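Local coordinates for protein N-acetyl-beta-D glucosaminidase (PDB 4ZM6) that probably hydrolyses N-acetyl-beta-D-glucosaminides with its glycoside hydrolase family 3 region and acetylates glucosamine with an acetyl-CoA-binding GCN5-related acetyltransferase region, at residues Val228-Met233 with Gly263-Asp268; Gly14-Cys19 with Gln328-Val333; Ser244-Glu249 with Leu286-Ala291. All coordinates share one frame; numbering follows the deposited sequence.

Interaction 1 (Val228-Met233 with Gly263-Asp268); sequences VMVGHM and GVIITD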
loop_
_atom_site.group_PDB
_atom_site.type_symbol
_atom_site.label_atom_id
_atom_site.label_comp_id
_atom_site.label_asym_id
_atom_site.label_seq_id
_atom_site.Cartn_x
_atom_site.Cartn_y
_atom_site.Cartn_z
ATOM N N VAL A 228 -22.274 5.521 -6.999
ATOM C CA VAL A 228 -21.263 5.298 -8.028
ATOM C C VAL A 228 -21.929 5.346 -9.402
ATOM O O VAL A 228 -22.962 4.719 -9.609
ATOM C CB VAL A 228 -20.579 3.927 -7.848
ATOM C CG1 VAL A 228 -19.612 3.644 -8.994
ATOM C CG2 VAL A 228 -19.854 3.863 -6.510
ATOM N N MET A 229 -21.337 6.085 -10.335
ATOM C CA MET A 229 -21.876 6.184 -11.687
ATOM C C MET A 229 -21.072 5.332 -12.675
ATOM O O MET A 229 -19.842 5.400 -12.725
ATOM C CB MET A 229 -21.891 7.636 -12.155
ATOM C CG MET A 229 -22.631 7.854 -13.469
ATOM S SD MET A 229 -22.371 9.502 -14.136
ATOM C CE MET A 229 -23.375 10.463 -13.011
ATOM N N VAL A 230 -21.788 4.551 -13.474
ATOM C CA VAL A 230 -21.177 3.710 -14.488
ATOM C C VAL A 230 -21.298 4.394 -15.848
ATOM O O VAL A 230 -22.397 4.546 -16.383
ATOM C CB VAL A 230 -21.863 2.333 -14.534
ATOM C CG1 VAL A 230 -21.125 1.403 -15.482
ATOM C CG2 VAL A 230 -21.934 1.735 -13.136
ATOM N N GLY A 231 -20.168 4.808 -16.407
ATOM C CA GLY A 231 -20.152 5.412 -17.733
ATOM C C GLY A 231 -20.437 4.403 -18.830
ATOM O O GLY A 231 -20.722 3.229 -18.557
ATOM N N HIS A 232 -20.361 4.867 -20.075
ATOM C CA HIS A 232 -20.618 4.027 -21.243
ATOM C C HIS A 232 -19.318 3.753 -21.982
ATOM O O HIS A 232 -18.833 4.602 -22.733
ATOM C CB HIS A 232 -21.617 4.703 -22.180
ATOM C CG HIS A 232 -22.795 5.292 -21.477
ATOM N ND1 HIS A 232 -23.762 4.521 -20.869
ATOM C CD2 HIS A 232 -23.165 6.580 -21.287
ATOM C CE1 HIS A 232 -24.677 5.308 -20.332
ATOM N NE2 HIS A 232 -24.339 6.563 -20.575
ATOM N N MET A 233 -18.756 2.568 -21.755
ATOM C CA MET A 233 -17.557 2.118 -22.462
ATOM C C MET A 233 -17.570 0.607 -22.681
ATOM O O MET A 233 -18.088 -0.149 -21.856
ATOM C CB MET A 233 -16.284 2.559 -21.723
ATOM C CG MET A 233 -16.375 2.541 -20.203
ATOM S SD MET A 233 -15.336 3.808 -19.447
ATOM C CE MET A 233 -16.392 4.333 -18.100
ATOM N N GLY A 263 -23.855 0.668 -1.772
ATOM C CA GLY A 263 -24.548 1.927 -2.072
ATOM C C GLY A 263 -25.313 1.951 -3.385
ATOM O O GLY A 263 -25.515 0.919 -4.018
ATOM N N VAL A 264 -25.733 3.146 -3.791
ATOM C CA VAL A 264 -26.512 3.326 -5.023
ATOM C C VAL A 264 -25.621 3.282 -6.262
ATOM O O VAL A 264 -24.588 3.946 -6.319
ATOM C CB VAL A 264 -27.285 4.667 -5.011
ATOM C CG1 VAL A 264 -27.882 4.973 -6.380
ATOM C CG2 VAL A 264 -28.374 4.635 -3.950
ATOM N N ILE A 265 -26.035 2.503 -7.256
ATOM C CA ILE A 265 -25.388 2.509 -8.563
ATOM C C ILE A 265 -26.323 3.184 -9.562
ATOM O O ILE A 265 -27.497 2.827 -9.660
ATOM C CB ILE A 265 -25.045 1.087 -9.041
ATOM C CG1 ILE A 265 -24.319 0.318 -7.934
ATOM C CG2 ILE A 265 -24.187 1.145 -10.298
ATOM C CD1 ILE A 265 -23.990 -1.118 -8.285
ATOM N N ILE A 266 -25.787 4.153 -10.299
ATOM C CA ILE A 266 -26.550 4.939 -11.273
ATOM C C ILE A 266 -25.794 4.956 -12.608
ATOM O O ILE A 266 -24.581 4.745 -12.632
ATOM C CB ILE A 266 -26.802 6.377 -10.747
ATOM C CG1 ILE A 266 -27.687 7.177 -11.708
ATOM C CG2 ILE A 266 -25.497 7.126 -10.512
ATOM C CD1 ILE A 266 -28.293 8.422 -11.093
ATOM N N THR A 267 -26.505 5.178 -13.715
ATOM C CA THR A 267 -25.864 5.268 -15.033
ATOM C C THR A 267 -25.489 6.707 -15.363
ATOM O O THR A 267 -26.003 7.653 -14.760
ATOM C CB THR A 267 -26.775 4.767 -16.180
ATOM O OG1 THR A 267 -27.707 5.795 -16.555
ATOM C CG2 THR A 267 -27.526 3.487 -15.787
ATOM N N ASP A 268 -24.595 6.860 -16.335
ATOM C CA ASP A 268 -24.383 8.143 -16.989
ATOM C C ASP A 268 -25.593 8.374 -17.907
ATOM O O ASP A 268 -26.398 7.455 -18.119
ATOM C CB ASP A 268 -23.064 8.125 -17.778
ATOM C CG ASP A 268 -22.570 9.518 -18.159
ATOM O OD1 ASP A 268 -23.294 10.508 -17.929
ATOM O OD2 ASP A 268 -21.448 9.626 -18.696
#
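Val228, Met229 and Val230 pair in parallel with Ile265, Ile266 and Thr267, and four backbone hydrogen bonds join the two segments. Val228 gives its N-H to Val264 O and takes one on its own O from Ile266 N (N to O 3.0 Å); Val230 repeats the pattern, its N bonding to Ile266 O at 2.9 Å. The fourth bond, Asp268 N to Val230 O at 3.2 Å, is bent at the acceptor: the donor stands above the carbonyl plane, 46° out of it. Two CA-H...O contacts fill in between these bonds, from Ile265 to Val228 O and from Met229 to Ile266 O. The two strands belong to the beta-alpha-beta unit made by strand 227-230, helix 251-258 and strand 264-267, part of the TIM-barrel domain of family 3 glycoside hydrolases; strand 178-181 flanks 227-230 on its other edge. Apolar contacts divide between the two sheet faces. Val228, Val230 and Ile265 share the face on which helix 251-258 packs; there the CG2 methyls of Val230 and Ile265 meet at 3.7 Å, and Leu255 lies against Val228 and Ile265. Met229 and Ile266 point to the opposite face, Met229 CB standing 4.0 Å from Ile266 CG2. With CG anti to the backbone N (chi1 -171°), Met229 sets CG against the Thr267-Asp268 peptide; SD, further out, lies 3.7 Å from Asp268 CA. Around Asp268, packing and polar bonding mix. The His232 ring brings NE2 to 3.4 Å from Asp268 CB, its plane only 8° from that of the Asp268 carboxylate, while the same NE2 is hydrogen-bonded to Cys269 O. Thr267 OG1 donates to Asp268 O, and Ser245 OG bonds to Val230 O and Gly231 O.

Interaction 2 (Gly14-Cys19 with Gln328-Val333); sequences GQLLMC and QSLQRV
Similar first torsions place CG of Leu16 and of Leu330 roughly anti to the carbonyl carbon and beside the backbone N (chi1 -83° and -70°). Although the CB of either leucine does not aim straight at the other segment, both side chains end close to it and cross at about a right angle. Leu16 CD1 comes up against the CD2 branch of Leu330; the modelled separation of these methyls is too short to be trusted, so only their being neighbours is meaningful. The other branch of Leu16, CD2, approaches Ser329 CB at 4.2 Å, one residue earlier on the helix. Val333, one turn on from Ser329 and Leu330, supplies both of its methyls: Val333 CG2 stands 4.3 Å from Leu16 CD1. Its second methyl, Val333 CG1, lies 3.8 Å from the backbone oxygen Gln15 O. Gln15 adds its aliphatic root, CB resting 3.9 Å from Leu330 CD2. Ser329, Leu330 and Val333 thus present one side of helix 323-340 to the turn that leads into strand 17-19. That strand is the first of the TIM-barrel domain and sits between strands 41-44 and 296-298, bonded through the backbone to both; helix 323-340 comes after the last strand, so the contact joins the approach to the first barrel strand to a helix that follows the last. Within the turn, Leu17 N bonds to Gly14 O at 3.3 Å, just where the chain straightens into the strand. Packing across the contact is apolar, and the polar groups beside it turn to other partners. Ser329 OG bonds to Asp294 OD1 and to Glu325 O, and it also lies in plane at the edge of the Arg332 guanidinium, whose NH1 forms a salt bridge with Asp294. Ile326, a turn earlier on the helix, also touches Leu16.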
loop_
_atom_site.group_PDB
_atom_site.type_symbol
_atom_site.label_atom_id
_atom_site.label_comp_id
_atom_site.label_asym_id
_atom_site.label_seq_id
_atom_site.Cartn_x
_atom_site.Cartn_y
_atom_site.Cartn_z
ATOM N N GLY A 14 -40.714 4.843 -9.808
ATOM C CA GLY A 14 -40.339 6.215 -10.153
ATOM C C GLY A 14 -39.125 6.721 -9.390
ATOM O O GLY A 14 -38.375 7.559 -9.894
ATOM N N GLN A 15 -38.925 6.203 -8.178
ATOM C CA GLN A 15 -37.769 6.568 -7.353
ATOM C C GLN A 15 -36.434 6.167 -8.006
ATOM O O GLN A 15 -35.392 6.749 -7.697
ATOM C CB GLN A 15 -37.874 5.941 -5.949
ATOM C CG GLN A 15 -39.081 6.375 -5.114
ATOM C CD GLN A 15 -39.045 7.839 -4.686
ATOM O OE1 GLN A 15 -39.355 8.739 -5.468
ATOM N NE2 GLN A 15 -38.693 8.079 -3.428
ATOM N N LEU A 16 -36.479 5.187 -8.914
ATOM C CA LEU A 16 -35.286 4.682 -9.605
ATOM C C LEU A 16 -34.881 5.491 -10.845
ATOM O O LEU A 16 -34.073 5.018 -11.647
ATOM C CB LEU A 16 -35.489 3.210 -10.005
ATOM C CG LEU A 16 -35.209 2.147 -8.940
ATOM C CD1 LEU A 16 -35.817 2.514 -7.597
ATOM C CD2 LEU A 16 -35.691 0.779 -9.405
ATOM N N LEU A 17 -35.413 6.702 -11.004
ATOM C CA LEU A 17 -35.097 7.515 -12.180
ATOM C C LEU A 17 -34.644 8.932 -11.862
ATOM O O LEU A 17 -34.923 9.470 -10.790
ATOM C CB LEU A 17 -36.291 7.576 -13.137
ATOM C CG LEU A 17 -36.287 6.522 -14.248
ATOM C CD1 LEU A 17 -37.084 5.291 -13.836
ATOM C CD2 LEU A 17 -36.836 7.125 -15.532
ATOM N N MET A 18 -33.941 9.514 -12.832
ATOM C CA MET A 18 -33.446 10.881 -12.765
ATOM C C MET A 18 -33.604 11.485 -14.152
ATOM O O MET A 18 -33.055 10.958 -15.124
ATOM C CB MET A 18 -31.973 10.898 -12.348
ATOM C CG MET A 18 -31.397 12.291 -12.133
ATOM S SD MET A 18 -29.679 12.260 -11.582
ATOM C CE MET A 18 -29.867 11.571 -9.940
ATOM N N CYS A 19 -34.360 12.578 -14.244
ATOM C CA CYS A 19 -34.752 13.139 -15.535
ATOM C C CYS A 19 -34.665 14.661 -15.535
ATOM O O CYS A 19 -34.955 15.307 -14.526
ATOM C CB CYS A 19 -36.178 12.700 -15.877
ATOM S SG CYS A 19 -36.548 10.968 -15.490
ATOM N N GLN A 328 -34.710 -4.195 -3.274
ATOM C CA GLN A 328 -33.402 -3.842 -2.714
ATOM C C GLN A 328 -32.883 -2.516 -3.260
ATOM O O GLN A 328 -32.241 -1.764 -2.534
ATOM C CB GLN A 328 -32.375 -4.939 -3.000
ATOM C CG GLN A 328 -32.617 -6.235 -2.245
ATOM C CD GLN A 328 -31.966 -7.426 -2.921
ATOM O OE1 GLN A 328 -32.635 -8.401 -3.255
ATOM N NE2 GLN A 328 -30.659 -7.346 -3.141
ATOM N N SER A 329 -33.152 -2.241 -4.537
ATOM C CA SER A 329 -32.801 -0.956 -5.144
ATOM C C SER A 329 -33.590 0.191 -4.515
ATOM O O SER A 329 -33.022 1.223 -4.166
ATOM C CB SER A 329 -33.043 -0.988 -6.655
ATOM O OG SER A 329 -32.278 -2.006 -7.275
ATOM N N LEU A 330 -34.899 0.001 -4.369
ATOM C CA LEU A 330 -35.769 0.993 -3.729
ATOM C C LEU A 330 -35.392 1.221 -2.263
ATOM O O LEU A 330 -35.534 2.325 -1.740
ATOM C CB LEU A 330 -37.232 0.551 -3.832
ATOM C CG LEU A 330 -37.807 0.618 -5.249
ATOM C CD1 LEU A 330 -38.984 -0.332 -5.425
ATOM C CD2 LEU A 330 -38.210 2.047 -5.578
ATOM N N GLN A 331 -34.921 0.159 -1.616
ATOM C CA GLN A 331 -34.382 0.226 -0.257
ATOM C C GLN A 331 -33.122 1.111 -0.197
ATOM O O GLN A 331 -32.997 1.961 0.690
ATOM C CB GLN A 331 -34.088 -1.203 0.248
ATOM C CG GLN A 331 -33.226 -1.331 1.500
ATOM C CD GLN A 331 -34.027 -1.371 2.792
ATOM O OE1 GLN A 331 -33.749 -2.181 3.682
ATOM N NE2 GLN A 331 -35.024 -0.494 2.905
ATOM N N ARG A 332 -32.200 0.908 -1.139
ATOM C CA ARG A 332 -30.957 1.685 -1.198
ATOM C C ARG A 332 -31.217 3.162 -1.468
ATOM O O ARG A 332 -30.518 4.031 -0.933
ATOM C CB ARG A 332 -30.015 1.134 -2.274
ATOM C CG ARG A 332 -29.382 -0.207 -1.935
ATOM C CD ARG A 332 -28.342 -0.597 -2.975
ATOM N NE ARG A 332 -28.002 -2.024 -2.947
ATOM C CZ ARG A 332 -28.504 -2.958 -3.760
ATOM N NH1 ARG A 332 -29.394 -2.655 -4.700
ATOM N NH2 ARG A 332 -28.108 -4.216 -3.633
ATOM N N VAL A 333 -32.218 3.438 -2.301
ATOM C CA VAL A 333 -32.590 4.814 -2.638
ATOM C C VAL A 333 -33.306 5.491 -1.468
ATOM O O VAL A 333 -33.156 6.695 -1.262
ATOM C CB VAL A 333 -33.480 4.864 -3.895
ATOM C CG1 VAL A 333 -33.903 6.296 -4.205
ATOM C CG2 VAL A 333 -32.743 4.257 -5.078
#

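Interaction 3 (Ser244-Glu249 with Leu286-Ala291); sequences SSIAPE and LMALQA
Every side-chain atom of Ile246 meets Met287 or Ala288. CB begins the contact, 3.8 Å from Met287 CB and close to Met287 O. There the chain forks: CG2 turns over the helix backbone, 3.8 Å from Ala288 N and 4.2 Å from Ala288 CB. The other branch, CG1, takes the crowded position between the backbone N and the carbonyl carbon (chi1 69°) and comes to 4.0 Å from Met287 CE. At the tip, Ile246 CD1 meets the same methyl, 3.6 Å from Met287 CE; the Met287 chain, bent at its last torsion, crosses the isoleucine obliquely. These residues join the loop between strand 227-230 and helix 251-258 of the TIM-barrel domain to helix 281-291, which precedes strand 296-298. One turn on from Met287 and Ala288, Ala291 points its methyl at the loop backbone, CB lying 3.5 Å from Ile246 C. Pro248 follows with a CA-H...O contact, its CA 3.6 Å from Ala291 O, while its ring lies at the more exposed margin. Asn293 ND2 bonds to Ala288 O and weakly to Ser245 O.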
loop_
_atom_site.group_PDB
_atom_site.type_symbol
_atom_site.label_atom_id
_atom_site.label_comp_id
_atom_site.label_asym_id
_atom_site.label_seq_id
_atom_site.Cartn_x
_atom_site.Cartn_y
_atom_site.Cartn_z
ATOM N N SER A 244 -20.663 -0.728 -20.972
ATOM C CA SER A 244 -20.494 -1.019 -19.535
ATOM C C SER A 244 -21.715 -0.766 -18.642
ATOM O O SER A 244 -21.976 -1.536 -17.715
ATOM C CB SER A 244 -19.303 -0.235 -18.979
ATOM O OG SER A 244 -19.421 1.148 -19.267
ATOM N N SER A 245 -22.453 0.306 -18.921
ATOM C CA SER A 245 -23.611 0.697 -18.103
ATOM C C SER A 245 -24.707 -0.359 -18.041
ATOM O O SER A 245 -25.443 -0.429 -17.058
ATOM C CB SER A 245 -24.214 1.991 -18.637
ATOM O OG SER A 245 -23.199 2.953 -18.851
ATOM N N ILE A 246 -24.813 -1.167 -19.094
ATOM C CA ILE A 246 -25.890 -2.149 -19.226
ATOM C C ILE A 246 -25.382 -3.594 -19.248
ATOM O O ILE A 246 -26.156 -4.524 -19.499
ATOM C CB ILE A 246 -26.745 -1.852 -20.478
ATOM C CG1 ILE A 246 -25.947 -2.116 -21.768
ATOM C CG2 ILE A 246 -27.268 -0.419 -20.414
ATOM C CD1 ILE A 246 -26.471 -1.414 -23.006
ATOM N N ALA A 247 -24.093 -3.775 -18.958
ATOM C CA ALA A 247 -23.477 -5.097 -18.875
ATOM C C ALA A 247 -23.434 -5.563 -17.419
ATOM O O ALA A 247 -22.827 -4.896 -16.584
ATOM C CB ALA A 247 -22.068 -5.051 -19.444
ATOM N N PRO A 248 -24.057 -6.715 -17.108
ATOM C CA PRO A 248 -24.005 -7.215 -15.730
ATOM C C PRO A 248 -22.601 -7.658 -15.290
ATOM O O PRO A 248 -22.342 -7.762 -14.091
ATOM C CB PRO A 248 -24.963 -8.411 -15.754
ATOM C CG PRO A 248 -24.911 -8.894 -17.158
ATOM C CD PRO A 248 -24.753 -7.659 -18.002
ATOM N N GLU A 249 -21.713 -7.908 -16.249
ATOM C CA GLU A 249 -20.329 -8.269 -15.944
ATOM C C GLU A 249 -19.587 -7.108 -15.287
ATOM O O GLU A 249 -18.656 -7.317 -14.508
ATOM C CB GLU A 249 -19.579 -8.705 -17.211
ATOM C CG GLU A 249 -20.083 -10.000 -17.839
ATOM C CD GLU A 249 -21.218 -9.799 -18.827
ATOM O OE1 GLU A 249 -21.547 -10.767 -19.541
ATOM O OE2 GLU A 249 -21.786 -8.684 -18.890
ATOM N N LEU A 286 -34.026 -0.219 -19.425
ATOM C CA LEU A 286 -34.386 -1.560 -18.957
ATOM C C LEU A 286 -33.146 -2.421 -18.752
ATOM O O LEU A 286 -33.009 -3.092 -17.728
ATOM C CB LEU A 286 -35.334 -2.249 -19.945
ATOM C CG LEU A 286 -35.723 -3.703 -19.638
ATOM C CD1 LEU A 286 -36.228 -3.864 -18.209
ATOM C CD2 LEU A 286 -36.769 -4.197 -20.626
ATOM N N MET A 287 -32.250 -2.394 -19.736
ATOM C CA MET A 287 -31.016 -3.178 -19.681
ATOM C C MET A 287 -30.061 -2.697 -18.583
ATOM O O MET A 287 -29.234 -3.473 -18.099
ATOM C CB MET A 287 -30.310 -3.157 -21.041
ATOM C CG MET A 287 -31.074 -3.868 -22.149
ATOM S SD MET A 287 -30.413 -3.494 -23.786
ATOM C CE MET A 287 -28.759 -4.164 -23.659
ATOM N N ALA A 288 -30.174 -1.424 -18.201
ATOM C CA ALA A 288 -29.390 -0.867 -17.096
ATOM C C ALA A 288 -29.806 -1.490 -15.773
ATOM O O ALA A 288 -28.970 -2.021 -15.046
ATOM C CB ALA A 288 -29.547 0.644 -17.032
ATOM N N LEU A 289 -31.100 -1.437 -15.472
ATOM C CA LEU A 289 -31.624 -2.017 -14.235
ATOM C C LEU A 289 -31.486 -3.539 -14.207
ATOM O O LEU A 289 -31.393 -4.131 -13.131
ATOM C CB LEU A 289 -33.085 -1.621 -14.030
ATOM C CG LEU A 289 -33.350 -0.126 -13.833
ATOM C CD1 LEU A 289 -34.843 0.126 -13.713
ATOM C CD2 LEU A 289 -32.622 0.409 -12.609
ATOM N N GLN A 290 -31.478 -4.164 -15.383
ATOM C CA GLN A 290 -31.213 -5.603 -15.496
ATOM C C GLN A 290 -29.766 -5.936 -15.125
ATOM O O GLN A 290 -29.501 -6.972 -14.514
ATOM C CB GLN A 290 -31.521 -6.113 -16.910
ATOM C CG GLN A 290 -32.994 -6.417 -17.148
ATOM C CD GLN A 290 -33.330 -6.676 -18.611
ATOM O OE1 GLN A 290 -32.634 -6.214 -19.520
ATOM N NE2 GLN A 290 -34.413 -7.411 -18.843
ATOM N N ALA A 291 -28.840 -5.052 -15.492
ATOM C CA ALA A 291 -27.418 -5.238 -15.188
ATOM C C ALA A 291 -27.086 -5.114 -13.698
ATOM O O ALA A 291 -26.041 -5.591 -13.257
ATOM C CB ALA A 291 -26.574 -4.258 -15.991
#

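From the N terminus, the chain enters interaction 2 at 14-19 and returns to it only at 328-333, so this contact closes a loop of more than 300 residues that contains the other two. Within it, the segments alternate: 228-233, 244-249, 263-268, then 286-291. Interactions 1 and 3 therefore cross, the first joining neighbouring strands and the third tying the loop between them to helix 281-291. Their centres lie about 10 Å apart, and Ser244 and Ser245 bond back to the backbone of 230-233. Interaction 2 meets interaction 1 where Met18 packs on Ile266 and Arg332 on Gly263 and Val264, all within the TIM-barrel domain.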